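Local coordinates for protein phenazine-1-carboxylate N-methyltransferase (PDB 2IP2) that transfers a methyl group from S-adenosyl-L-methionine to phenazine-1-carboxylate, giving 5-methyl-phenazine-1-carboxylate on the route to the virulence pigment pyocyanine, at residues A[236-241]-A[267-272]; A[170-175]-A[229-234]; A[161-166]-A[318-323]; A[257-262]-A[312-317]. All blocks are in the same frame, centred on the assembly; numbering follows the deposited sequence.

Contact 1 of 4, residues A[236-241]-A[267-272]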
loop_
_atom_site.group_PDB
_atom_site.type_symbol
_atom_site.label_atom_id
_atom_site.label_comp_id
_atom_site.label_asym_id
_atom_site.label_seq_id
_atom_site.Cartn_x
_atom_site.Cartn_y
_atom_site.Cartn_z
ATOM N N ILE A 236 -38.248 5.320 -13.386
ATOM C CA ILE A 236 -37.025 4.737 -12.797
ATOM C C ILE A 236 -36.768 5.404 -11.418
ATOM O O ILE A 236 -36.660 6.645 -11.342
ATOM C CB ILE A 236 -35.813 4.940 -13.735
ATOM C CG1 ILE A 236 -36.035 4.218 -15.067
ATOM C CG2 ILE A 236 -34.532 4.410 -13.044
ATOM C CD1 ILE A 236 -35.171 4.705 -16.218
ATOM N N TYR A 237 -36.680 4.589 -10.365
ATOM C CA TYR A 237 -36.378 5.042 -8.977
ATOM C C TYR A 237 -34.961 4.580 -8.646
ATOM O O TYR A 237 -34.714 3.390 -8.501
ATOM C CB TYR A 237 -37.362 4.448 -7.964
ATOM C CG TYR A 237 -38.683 5.207 -8.070
ATOM C CD1 TYR A 237 -39.520 5.034 -9.187
ATOM C CD2 TYR A 237 -39.059 6.115 -7.070
ATOM C CE1 TYR A 237 -40.715 5.786 -9.283
ATOM C CE2 TYR A 237 -40.247 6.845 -7.164
ATOM C CZ TYR A 237 -41.061 6.671 -8.277
ATOM O OH TYR A 237 -42.227 7.435 -8.384
ATOM N N LEU A 238 -34.067 5.553 -8.515
ATOM C CA LEU A 238 -32.623 5.297 -8.293
ATOM C C LEU A 238 -32.392 5.391 -6.810
ATOM O O LEU A 238 -32.727 6.417 -6.192
ATOM C CB LEU A 238 -31.862 6.408 -8.994
ATOM C CG LEU A 238 -32.106 6.515 -10.491
ATOM C CD1 LEU A 238 -31.760 7.945 -10.933
ATOM C CD2 LEU A 238 -31.449 5.389 -11.281
ATOM N N LEU A 239 -31.822 4.322 -6.234
ATOM C CA LEU A 239 -31.489 4.192 -4.828
ATOM C C LEU A 239 -29.962 4.010 -4.759
ATOM O O LEU A 239 -29.481 2.891 -4.793
ATOM C CB LEU A 239 -32.200 2.934 -4.219
ATOM C CG LEU A 239 -33.616 3.153 -3.653
ATOM C CD1 LEU A 239 -34.524 3.905 -4.638
ATOM C CD2 LEU A 239 -34.275 1.814 -3.194
ATOM N N SER A 240 -29.222 5.127 -4.753
ATOM C CA SER A 240 -27.762 5.078 -4.902
ATOM C C SER A 240 -27.166 5.292 -3.542
ATOM O O SER A 240 -27.393 6.342 -2.906
ATOM C CB SER A 240 -27.281 6.158 -5.881
ATOM O OG SER A 240 -25.854 6.286 -5.925
ATOM N N ARG A 241 -26.423 4.295 -3.081
ATOM C CA ARG A 241 -25.760 4.381 -1.789
ATOM C C ARG A 241 -26.728 4.833 -0.695
ATOM O O ARG A 241 -26.383 5.683 0.111
ATOM C CB ARG A 241 -24.575 5.358 -1.871
ATOM C CG ARG A 241 -23.515 4.920 -2.825
ATOM C CD ARG A 241 -22.161 5.577 -2.501
ATOM N NE ARG A 241 -21.808 6.668 -3.425
ATOM C CZ ARG A 241 -21.348 6.483 -4.667
ATOM N NH1 ARG A 241 -21.204 5.247 -5.148
ATOM N NH2 ARG A 241 -21.032 7.531 -5.439
ATOM N N ARG A 267 -39.262 0.783 -12.583
ATOM C CA ARG A 267 -38.139 -0.022 -12.112
ATOM C C ARG A 267 -37.611 0.662 -10.869
ATOM O O ARG A 267 -37.683 1.871 -10.771
ATOM C CB ARG A 267 -36.997 -0.116 -13.165
ATOM C CG ARG A 267 -37.313 -0.947 -14.468
ATOM C CD ARG A 267 -37.822 -2.354 -14.067
ATOM N NE ARG A 267 -38.058 -3.266 -15.188
ATOM C CZ ARG A 267 -39.271 -3.527 -15.700
ATOM N NH1 ARG A 267 -39.394 -4.379 -16.701
ATOM N NH2 ARG A 267 -40.364 -2.927 -15.223
ATOM N N VAL A 268 -37.125 -0.136 -9.921
ATOM C CA VAL A 268 -36.281 0.370 -8.842
ATOM C C VAL A 268 -34.866 -0.086 -9.196
ATOM O O VAL A 268 -34.654 -1.221 -9.672
ATOM C CB VAL A 268 -36.726 -0.130 -7.456
ATOM C CG1 VAL A 268 -35.592 -0.078 -6.446
ATOM C CG2 VAL A 268 -37.932 0.693 -6.934
ATOM N N VAL A 269 -33.903 0.828 -9.028
ATOM C CA VAL A 269 -32.526 0.562 -9.437
ATOM C C VAL A 269 -31.636 0.885 -8.222
ATOM O O VAL A 269 -31.572 2.041 -7.777
ATOM C CB VAL A 269 -32.111 1.434 -10.669
ATOM C CG1 VAL A 269 -30.546 1.334 -10.931
ATOM C CG2 VAL A 269 -32.933 1.039 -11.930
ATOM N N VAL A 270 -31.021 -0.155 -7.654
ATOM C CA VAL A 270 -30.181 -0.014 -6.485
ATOM C C VAL A 270 -28.726 0.036 -6.974
ATOM O O VAL A 270 -28.264 -0.844 -7.748
ATOM C CB VAL A 270 -30.351 -1.217 -5.570
ATOM C CG1 VAL A 270 -29.386 -1.125 -4.400
ATOM C CG2 VAL A 270 -31.836 -1.357 -5.081
ATOM N N ILE A 271 -28.017 1.097 -6.599
ATOM C CA ILE A 271 -26.623 1.244 -7.038
ATOM C C ILE A 271 -25.844 1.226 -5.759
ATOM O O ILE A 271 -26.015 2.141 -4.953
ATOM C CB ILE A 271 -26.420 2.582 -7.779
ATOM C CG1 ILE A 271 -27.336 2.653 -8.998
ATOM C CG2 ILE A 271 -24.960 2.764 -8.181
ATOM C CD1 ILE A 271 -27.739 4.079 -9.341
ATOM N N GLU A 272 -25.026 0.172 -5.533
ATOM C CA GLU A 272 -24.356 0.025 -4.246
ATOM C C GLU A 272 -23.207 -0.952 -4.354
ATOM O O GLU A 272 -23.233 -1.840 -5.207
ATOM C CB GLU A 272 -25.322 -0.409 -3.130
ATOM C CG GLU A 272 -24.958 0.305 -1.776
ATOM C CD GLU A 272 -26.140 0.718 -0.922
ATOM O OE1 GLU A 272 -27.124 -0.043 -0.823
ATOM O OE2 GLU A 272 -26.077 1.812 -0.299
#
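A beta-alpha-beta unit of the Rossmann-like methyltransferase domain brings these two strands side by side. Strand 236-240 and strand 267-272 run parallel, linked by the crossover helix 248-261. Five backbone bonds hold them in register. Tyr-237 N donates to Arg-267 O at 2.9 Å, and Tyr-237 O accepts from Val-269 N at 2.7 Å. Leu-239 N donates to Val-269 O at 2.8 Å. Leu-239 O accepts from Ile-271 N, which stands above the carbonyl plane. Arg-241 N closes the series on Ile-271 O at 2.9 Å, with the donor nearly along the C=O axis.

Ile-236, Leu-238, Val-269 and Ile-271 share one face. Ile-236 CG2 lies beside Val-269 CG2 at 3.9 Å, both side chains pointing the same way. Leu-238 CD2 lies alongside Val-269 CB. On the other face Leu-239 CD2 crosses obliquely to Val-268 CG1 at 4.0 Å, and Tyr-237 CB meets Val-268 CG2. Arg-241, a predicted S-adenosyl-L-methionine ligand, leaves the strand at its C-terminal end. There Glu-272 OE2 comes within 3.0 Å of Arg-241 CA.

Helix 180-188 covers the Leu-238 face through Leu-181 and Ile-185. Strand 170-174 flanks strand 236-240, and strand 326-333 flanks strand 267-272, where Val-269 meets Met-328.

Contact 2 of 4, residues A[170-175]-A[229-234]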
loop_
_atom_site.group_PDB
_atom_site.type_symbol
_atom_site.label_atom_id
_atom_site.label_comp_id
_atom_site.label_asym_id
_atom_site.label_seq_id
_atom_site.Cartn_x
_atom_site.Cartn_y
_atom_site.Cartn_z
ATOM N N SER A 170 -39.006 9.329 -17.020
ATOM C CA SER A 170 -38.850 10.159 -15.826
ATOM C C SER A 170 -38.104 9.346 -14.733
ATOM O O SER A 170 -38.324 8.152 -14.567
ATOM C CB SER A 170 -40.232 10.639 -15.318
ATOM O OG SER A 170 -41.058 9.578 -14.850
ATOM N N PHE A 171 -37.244 9.992 -13.972
ATOM C CA PHE A 171 -36.658 9.266 -12.869
ATOM C C PHE A 171 -36.781 10.030 -11.562
ATOM O O PHE A 171 -37.050 11.238 -11.583
ATOM C CB PHE A 171 -35.198 8.933 -13.182
ATOM C CG PHE A 171 -34.322 10.139 -13.331
ATOM C CD1 PHE A 171 -33.706 10.708 -12.201
ATOM C CD2 PHE A 171 -34.137 10.740 -14.587
ATOM C CE1 PHE A 171 -32.904 11.803 -12.296
ATOM C CE2 PHE A 171 -33.299 11.852 -14.719
ATOM C CZ PHE A 171 -32.682 12.397 -13.572
ATOM N N VAL A 172 -36.573 9.324 -10.439
ATOM C CA VAL A 172 -36.564 9.942 -9.087
ATOM C C VAL A 172 -35.288 9.486 -8.402
ATOM O O VAL A 172 -35.069 8.281 -8.227
ATOM C CB VAL A 172 -37.846 9.572 -8.241
ATOM C CG1 VAL A 172 -37.805 10.144 -6.805
ATOM C CG2 VAL A 172 -39.128 10.019 -8.938
ATOM N N ASP A 173 -34.438 10.446 -8.064
ATOM C CA ASP A 173 -33.164 10.200 -7.419
ATOM C C ASP A 173 -33.426 10.294 -5.909
ATOM O O ASP A 173 -33.473 11.389 -5.360
ATOM C CB ASP A 173 -32.122 11.239 -7.921
ATOM C CG ASP A 173 -30.687 10.961 -7.440
ATOM O OD1 ASP A 173 -30.526 10.097 -6.558
ATOM O OD2 ASP A 173 -29.714 11.658 -7.917
ATOM N N VAL A 174 -33.650 9.147 -5.246
ATOM C CA VAL A 174 -33.980 9.189 -3.830
ATOM C C VAL A 174 -32.673 9.247 -2.966
ATOM O O VAL A 174 -31.797 8.384 -3.065
ATOM C CB VAL A 174 -35.109 8.107 -3.409
ATOM C CG1 VAL A 174 -35.804 7.445 -4.612
ATOM C CG2 VAL A 174 -34.624 7.090 -2.479
ATOM N N GLY A 175 -32.524 10.268 -2.142
ATOM C CA GLY A 175 -31.302 10.462 -1.373
ATOM C C GLY A 175 -30.185 10.986 -2.234
ATOM O O GLY A 175 -29.041 10.532 -2.143
ATOM N N GLU A 229 -42.536 9.351 2.281
ATOM C CA GLU A 229 -43.065 9.663 0.958
ATOM C C GLU A 229 -41.977 9.788 -0.103
ATOM O O GLU A 229 -40.911 10.327 0.181
ATOM C CB GLU A 229 -43.892 10.951 1.035
ATOM C CG GLU A 229 -45.045 11.032 0.062
ATOM C CD GLU A 229 -45.899 12.297 0.270
ATOM O OE1 GLU A 229 -45.324 13.393 0.488
ATOM O OE2 GLU A 229 -47.144 12.191 0.192
ATOM N N VAL A 230 -42.261 9.326 -1.324
ATOM C CA VAL A 230 -41.407 9.667 -2.488
ATOM C C VAL A 230 -42.237 10.208 -3.654
ATOM O O VAL A 230 -43.398 9.865 -3.751
ATOM C CB VAL A 230 -40.551 8.474 -3.011
ATOM C CG1 VAL A 230 -39.614 7.924 -1.906
ATOM C CG2 VAL A 230 -41.428 7.384 -3.649
ATOM N N PRO A 231 -41.643 11.058 -4.518
ATOM C CA PRO A 231 -42.320 11.576 -5.720
ATOM C C PRO A 231 -42.923 10.460 -6.581
ATOM O O PRO A 231 -42.327 9.360 -6.728
ATOM C CB PRO A 231 -41.208 12.349 -6.473
ATOM C CG PRO A 231 -40.203 12.738 -5.398
ATOM C CD PRO A 231 -40.279 11.615 -4.360
ATOM N N SER A 232 -44.127 10.735 -7.101
ATOM C CA SER A 232 -44.937 9.711 -7.766
ATOM C C SER A 232 -44.712 9.591 -9.281
ATOM O O SER A 232 -44.209 10.524 -9.959
ATOM C CB SER A 232 -46.442 9.926 -7.490
ATOM O OG SER A 232 -46.831 9.378 -6.244
ATOM N N ASN A 233 -45.153 8.443 -9.800
ATOM C CA ASN A 233 -45.259 8.188 -11.248
ATOM C C ASN A 233 -43.921 8.125 -11.996
ATOM O O ASN A 233 -43.886 8.318 -13.204
ATOM C CB ASN A 233 -46.208 9.255 -11.937
ATOM C CG ASN A 233 -46.881 8.693 -13.198
ATOM O OD1 ASN A 233 -47.220 7.491 -13.231
ATOM N ND2 ASN A 233 -47.058 9.536 -14.247
ATOM N N GLY A 234 -42.826 7.855 -11.277
ATOM C CA GLY A 234 -41.509 7.762 -11.888
ATOM C C GLY A 234 -41.435 6.456 -12.647
ATOM O O GLY A 234 -41.975 5.463 -12.199
#
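The puckered pyrrolidine ring of Pro-231 is the nearest thing to a flat group in this contact, and both methyls of Val-172 lie over one face of it. Val-172 CG1 is 3.8 Å from Pro-231 CD and as close to CG. Val-172 CG2 reaches the ring at Pro-231 CB, 4.0 Å away, and also meets Pro-231 O at 3.9 Å. Val-195 and Leu-197 of strand 193-198 add further contacts to the proline. The ring of Phe-171 belongs to the opposite face of the strand and packs on helix 180-188.

Val-172 CG1 stands anti to the backbone N (chi1 177°). This spreads the two methyls over the proline, and the side chains cross obliquely. The contact is apolar here; no hydrogen bond joins the two segments.

At the start of the strand Ser-170 OG sits between its own N and carbonyl carbon (chi1 66°). It touches Gly-234 CA at 3.5 Å. Ser-170 OG is also 3.5 Å from Asn-233 O, but this approach is not a hydrogen bond. The chain turns at Asn-233, which has positive phi (67°), before Gly-234. Gly-234 has no side chain, so its CA fits beside Ser-170 and within 4.4 Å of Val-172 CG2.

The loop thus lies across one face of strand 170-174, the first strand of the Rossmann-like fold, before entering strand 236-240. Tyr-237 of that strand binds Pro-231 O and Gly-234 N with its hydroxyl. Helix 248-261 flanks the loop through Ala-261, which touches Val-230 and Ser-232.

Contact 3 of 4, residues A[161-166]-A[318-323]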
loop_
_atom_site.group_PDB
_atom_site.type_symbol
_atom_site.label_atom_id
_atom_site.label_comp_id
_atom_site.label_asym_id
_atom_site.label_seq_id
_atom_site.Cartn_x
_atom_site.Cartn_y
_atom_site.Cartn_z
ATOM N N PRO A 161 -26.732 5.660 -17.469
ATOM C CA PRO A 161 -27.585 5.980 -18.621
ATOM C C PRO A 161 -27.156 5.309 -19.933
ATOM O O PRO A 161 -27.877 5.460 -20.941
ATOM C CB PRO A 161 -27.451 7.490 -18.746
ATOM C CG PRO A 161 -26.064 7.775 -18.170
ATOM C CD PRO A 161 -25.948 6.832 -17.019
ATOM N N ARG A 162 -25.992 4.643 -19.944
ATOM C CA ARG A 162 -25.598 3.775 -21.075
ATOM C C ARG A 162 -26.222 2.390 -20.922
ATOM O O ARG A 162 -26.474 1.724 -21.921
ATOM C CB ARG A 162 -24.070 3.619 -21.212
ATOM C CG ARG A 162 -23.288 4.917 -21.506
ATOM C CD ARG A 162 -21.759 4.686 -21.684
ATOM N NE ARG A 162 -21.003 5.944 -21.549
ATOM C CZ ARG A 162 -20.117 6.215 -20.576
ATOM N NH1 ARG A 162 -19.819 5.307 -19.644
ATOM N NH2 ARG A 162 -19.510 7.403 -20.534
ATOM N N LEU A 163 -26.462 1.942 -19.690
ATOM C CA LEU A 163 -27.111 0.624 -19.474
ATOM C C LEU A 163 -28.644 0.701 -19.407
ATOM O O LEU A 163 -29.326 -0.275 -19.719
ATOM C CB LEU A 163 -26.598 -0.039 -18.197
ATOM C CG LEU A 163 -25.135 -0.470 -18.064
ATOM C CD1 LEU A 163 -24.782 -0.505 -16.556
ATOM C CD2 LEU A 163 -24.839 -1.847 -18.713
ATOM N N LEU A 164 -29.183 1.832 -18.980
ATOM C CA LEU A 164 -30.622 1.996 -18.906
ATOM C C LEU A 164 -31.039 3.052 -19.901
ATOM O O LEU A 164 -30.288 3.984 -20.173
ATOM C CB LEU A 164 -31.072 2.405 -17.484
ATOM C CG LEU A 164 -30.566 1.638 -16.242
ATOM C CD1 LEU A 164 -31.372 1.996 -15.018
ATOM C CD2 LEU A 164 -30.661 0.151 -16.396
ATOM N N ASP A 165 -32.255 2.923 -20.433
ATOM C CA ASP A 165 -32.750 3.879 -21.382
ATOM C C ASP A 165 -33.563 4.973 -20.651
ATOM O O ASP A 165 -34.638 4.719 -20.145
ATOM C CB ASP A 165 -33.589 3.123 -22.459
ATOM C CG ASP A 165 -33.953 3.989 -23.689
ATOM O OD1 ASP A 165 -33.741 5.230 -23.726
ATOM O OD2 ASP A 165 -34.492 3.382 -24.654
ATOM N N PHE A 166 -33.034 6.187 -20.571
ATOM C CA PHE A 166 -33.784 7.290 -19.977
ATOM C C PHE A 166 -34.502 8.146 -21.018
ATOM O O PHE A 166 -35.157 9.124 -20.661
ATOM C CB PHE A 166 -32.882 8.170 -19.106
ATOM C CG PHE A 166 -32.452 7.504 -17.849
ATOM C CD1 PHE A 166 -31.368 6.624 -17.865
ATOM C CD2 PHE A 166 -33.094 7.784 -16.637
ATOM C CE1 PHE A 166 -30.938 5.989 -16.689
ATOM C CE2 PHE A 166 -32.673 7.171 -15.449
ATOM C CZ PHE A 166 -31.584 6.278 -15.468
ATOM N N ARG A 318 -32.045 -7.728 -13.404
ATOM C CA ARG A 318 -30.700 -7.658 -13.939
ATOM C C ARG A 318 -29.768 -7.320 -12.828
ATOM O O ARG A 318 -30.118 -6.492 -11.993
ATOM C CB ARG A 318 -30.609 -6.450 -14.854
ATOM C CG ARG A 318 -30.439 -6.702 -16.234
ATOM C CD ARG A 318 -30.637 -5.375 -16.914
ATOM N NE ARG A 318 -29.398 -4.957 -17.535
ATOM C CZ ARG A 318 -29.279 -3.864 -18.256
ATOM N NH1 ARG A 318 -30.327 -3.074 -18.439
ATOM N NH2 ARG A 318 -28.104 -3.583 -18.792
ATOM N N ILE A 319 -28.561 -7.888 -12.856
ATOM C CA ILE A 319 -27.482 -7.394 -12.001
ATOM C C ILE A 319 -26.321 -7.074 -12.897
ATOM O O ILE A 319 -25.895 -7.938 -13.688
ATOM C CB ILE A 319 -27.059 -8.451 -10.942
ATOM C CG1 ILE A 319 -28.272 -8.855 -10.100
ATOM C CG2 ILE A 319 -25.883 -7.936 -10.050
ATOM C CD1 ILE A 319 -27.978 -10.006 -9.122
ATOM N N VAL A 320 -25.773 -5.863 -12.772
ATOM C CA VAL A 320 -24.641 -5.453 -13.622
ATOM C C VAL A 320 -23.466 -5.002 -12.744
ATOM O O VAL A 320 -23.674 -4.245 -11.785
ATOM C CB VAL A 320 -25.070 -4.291 -14.590
ATOM C CG1 VAL A 320 -23.877 -3.751 -15.452
ATOM C CG2 VAL A 320 -26.215 -4.700 -15.480
ATOM N N ASP A 321 -22.248 -5.454 -13.060
ATOM C CA ASP A 321 -21.043 -4.965 -12.402
ATOM C C ASP A 321 -20.594 -3.674 -13.022
ATOM O O ASP A 321 -20.244 -3.635 -14.221
ATOM C CB ASP A 321 -19.912 -5.993 -12.501
ATOM C CG ASP A 321 -20.184 -7.243 -11.671
ATOM O OD1 ASP A 321 -21.118 -7.207 -10.858
ATOM O OD2 ASP A 321 -19.453 -8.243 -11.815
ATOM N N LEU A 322 -20.600 -2.618 -12.216
ATOM C CA LEU A 322 -20.149 -1.282 -12.660
ATOM C C LEU A 322 -18.696 -1.007 -12.224
ATOM O O LEU A 322 -18.128 -1.762 -11.435
ATOM C CB LEU A 322 -21.098 -0.175 -12.129
ATOM C CG LEU A 322 -22.621 -0.184 -12.332
ATOM C CD1 LEU A 322 -23.225 0.934 -11.431
ATOM C CD2 LEU A 322 -22.998 0.060 -13.804
ATOM N N PRO A 323 -18.076 0.081 -12.739
ATOM C CA PRO A 323 -16.723 0.406 -12.260
ATOM C C PRO A 323 -16.602 0.601 -10.753
ATOM O O PRO A 323 -17.590 0.932 -10.071
ATOM C CB PRO A 323 -16.380 1.731 -12.997
ATOM C CG PRO A 323 -17.248 1.746 -14.197
ATOM C CD PRO A 323 -18.535 1.009 -13.795
#
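One hydrogen bond links the segments. Arg-318 NH1 donates to Leu-163 O at 3.2 Å, with an N-H...O angle of 158°. The oxygen lies at the guanidinium edge, in its plane, but the donor stands well above the carbonyl plane. Leu-163 is the last residue of its helix, so the positive group would be favoured by the negative end of the helix dipole. A bend at chi3 (115°) turns the guanidinium toward this carbonyl.

Apolar contacts centre on one methyl of Leu-163. Leu-163 CD1 meets Val-320 CG1 tip to tip at 3.5 Å. The Leu-163 side chain crosses that of Leu-322 obliquely, and Leu-163 CD1 is 3.3 Å from Leu-322 CD2, tighter than usual van der Waals contact.

Leucine methyls also pack against the guanidinium by van der Waals contact. Leu-163 CD2 rests 3.7 Å from Arg-318 NH2. Leu-164 slides past the arginine in the opposite direction, its CD2 3.8 Å from Arg-318 NH1.

The contact joins the C-terminal end of helix 154-163 to strand 314-322, at one edge of the sheet. Met-328 of the adjacent strand 326-333 touches Leu-163, Leu-164 and Val-320. Farther in, Leu-164 meets Val-269 and Leu-322 meets Ile-271, both on strand 267-272.

Contact 4 of 4, residues A[257-262]-A[312-317]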
loop_
_atom_site.group_PDB
_atom_site.type_symbol
_atom_site.label_atom_id
_atom_site.label_comp_id
_atom_site.label_asym_id
_atom_site.label_seq_id
_atom_site.Cartn_x
_atom_site.Cartn_y
_atom_site.Cartn_z
ATOM N N ASN A 257 -42.739 2.535 -0.317
ATOM C CA ASN A 257 -42.914 3.895 -0.881
ATOM C C ASN A 257 -42.663 3.940 -2.385
ATOM O O ASN A 257 -43.500 4.442 -3.158
ATOM C CB ASN A 257 -42.073 4.928 -0.121
ATOM C CG ASN A 257 -42.624 5.225 1.268
ATOM O OD1 ASN A 257 -43.781 4.874 1.591
ATOM N ND2 ASN A 257 -41.790 5.815 2.114
ATOM N N CYS A 258 -41.531 3.388 -2.808
ATOM C CA CYS A 258 -41.252 3.256 -4.236
ATOM C C CYS A 258 -42.301 2.393 -4.983
ATOM O O CYS A 258 -42.776 2.797 -6.031
ATOM C CB CYS A 258 -39.840 2.690 -4.461
ATOM S SG CYS A 258 -38.551 3.835 -3.810
ATOM N N ARG A 259 -42.659 1.240 -4.415
ATOM C CA ARG A 259 -43.484 0.249 -5.093
ATOM C C ARG A 259 -44.865 0.817 -5.431
ATOM O O ARG A 259 -45.415 0.553 -6.500
ATOM C CB ARG A 259 -43.661 -0.992 -4.212
ATOM C CG ARG A 259 -44.207 -2.254 -4.914
ATOM C CD ARG A 259 -44.402 -3.400 -3.864
ATOM N NE ARG A 259 -45.173 -2.917 -2.699
ATOM C CZ ARG A 259 -44.758 -2.831 -1.428
ATOM N NH1 ARG A 259 -43.517 -3.180 -1.047
ATOM N NH2 ARG A 259 -45.608 -2.354 -0.515
ATOM N N GLU A 260 -45.378 1.600 -4.509
ATOM C CA GLU A 260 -46.679 2.197 -4.634
ATOM C C GLU A 260 -46.673 3.488 -5.444
ATOM O O GLU A 260 -47.706 3.873 -5.961
ATOM C CB GLU A 260 -47.244 2.472 -3.246
ATOM C CG GLU A 260 -47.718 1.234 -2.516
ATOM C CD GLU A 260 -48.128 0.090 -3.452
ATOM O OE1 GLU A 260 -49.280 0.088 -3.950
ATOM O OE2 GLU A 260 -47.293 -0.827 -3.681
ATOM N N ALA A 261 -45.527 4.152 -5.555
ATOM C CA ALA A 261 -45.465 5.472 -6.211
ATOM C C ALA A 261 -45.189 5.384 -7.690
ATOM O O ALA A 261 -45.647 6.223 -8.478
ATOM C CB ALA A 261 -44.421 6.333 -5.534
ATOM N N MET A 262 -44.456 4.341 -8.075
ATOM C CA MET A 262 -43.922 4.233 -9.423
ATOM C C MET A 262 -45.000 3.992 -10.480
ATOM O O MET A 262 -46.060 3.483 -10.143
ATOM C CB MET A 262 -42.848 3.147 -9.465
ATOM C CG MET A 262 -43.353 1.743 -9.351
ATOM S SD MET A 262 -41.960 0.632 -9.517
ATOM C CE MET A 262 -42.766 -0.941 -9.247
ATOM N N GLY A 312 -39.505 -6.627 -0.091
ATOM C CA GLY A 312 -40.200 -5.383 -0.371
ATOM C C GLY A 312 -41.119 -5.463 -1.580
ATOM O O GLY A 312 -41.582 -4.436 -2.081
ATOM N N GLY A 313 -41.411 -6.679 -2.063
ATOM C CA GLY A 313 -42.317 -6.829 -3.207
ATOM C C GLY A 313 -41.680 -6.520 -4.535
ATOM O O GLY A 313 -42.361 -6.043 -5.461
ATOM N N PHE A 314 -40.369 -6.768 -4.634
ATOM C CA PHE A 314 -39.642 -6.676 -5.904
ATOM C C PHE A 314 -38.980 -7.971 -6.426
ATOM O O PHE A 314 -38.558 -8.820 -5.638
ATOM C CB PHE A 314 -38.598 -5.557 -5.858
ATOM C CG PHE A 314 -39.209 -4.198 -5.808
ATOM C CD1 PHE A 314 -39.598 -3.561 -6.989
ATOM C CD2 PHE A 314 -39.435 -3.582 -4.597
ATOM C CE1 PHE A 314 -40.204 -2.297 -6.938
ATOM C CE2 PHE A 314 -40.044 -2.318 -4.536
ATOM C CZ PHE A 314 -40.420 -1.690 -5.715
ATOM N N ALA A 315 -38.898 -8.070 -7.758
ATOM C CA ALA A 315 -38.227 -9.147 -8.490
ATOM C C ALA A 315 -37.009 -8.614 -9.262
ATOM O O ALA A 315 -37.166 -7.794 -10.140
ATOM C CB ALA A 315 -39.214 -9.779 -9.502
ATOM N N VAL A 316 -35.808 -9.111 -8.950
ATOM C CA VAL A 316 -34.599 -8.710 -9.692
ATOM C C VAL A 316 -34.650 -9.134 -11.125
ATOM O O VAL A 316 -34.895 -10.307 -11.439
ATOM C CB VAL A 316 -33.284 -9.269 -9.079
ATOM C CG1 VAL A 316 -32.096 -8.790 -9.904
ATOM C CG2 VAL A 316 -33.166 -8.806 -7.669
ATOM N N GLU A 317 -34.408 -8.165 -11.995
ATOM C CA GLU A 317 -34.389 -8.358 -13.439
ATOM C C GLU A 317 -32.968 -8.489 -13.989
ATOM O O GLU A 317 -32.697 -9.244 -14.930
ATOM C CB GLU A 317 -35.056 -7.165 -14.105
ATOM C CG GLU A 317 -34.704 -7.010 -15.582
ATOM C CD GLU A 317 -35.093 -5.669 -16.133
ATOM O OE1 GLU A 317 -36.175 -5.165 -15.737
ATOM O OE2 GLU A 317 -34.306 -5.111 -16.939
#
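Arg-259 runs out extended as far as CD, then bends at chi3 (50°), which swings its guanidinium to Gly-312. Met-262 takes the crowded position, CG between the backbone N and carbonyl carbon (chi1 72°), and is extended beyond. Phe-314 has CG anti to its carbonyl carbon, which turns the ring toward helix 248-261, so that its far end touches both side chains.

Arg-259 NH1 donates to Gly-312 O at 2.5 Å, a short bond. The oxygen lies in the guanidinium plane, at its edge. The donor stands far above the carbonyl plane, and the bond is bent (149°). Arg-259 NE also forms a salt bridge with Glu-260 OE2 at 3.1 Å, using the anti lone pair of that oxygen. The guanidinium is thus gripped at two nitrogens.

Phe-314 CZ touches the base of the arginine chain, 3.6 Å from Arg-259 CB. Met-262 CE comes tip to tip with Phe-314 CE1 at 3.7 Å. Arg-259 CD passes over the place where a side chain of Gly-313 would stand; as a glycine, it leaves that room.

Gly-313, with positive phi, is the C-prime residue of a Schellman motif. It ends helix 302-311 and leads the chain into strand 314-322.

How the contacts relate
Contact 1 is the hub, with centres 10 to 11 Å from those of the other three. Contact 2 joins it through Ile-236 O and Val-172 N at 2.8 Å. Contact 3 packs on its Leu-238 face, with Leu-164 CD1 3.6 Å from Val-269 CG2. Contact 4 lies on the other face, with Phe-314 CZ 3.7 Å from Val-268 CG2. Arg-267 NE also bridges to Glu-317 OE1 at 2.7 Å. Asn-233 N and Ala-261 O, 2.6 Å apart, join contacts 2 and 4. Contacts 3 and 4 share strand 314-322. Contact 1 reaches the predicted cofactor site through Arg-241, about 8 Å from Leu-322 of contact 3, side chain to side chain. Pro-231 of contact 2 is likewise about 10 Å from Asp-198, the other predicted ligand.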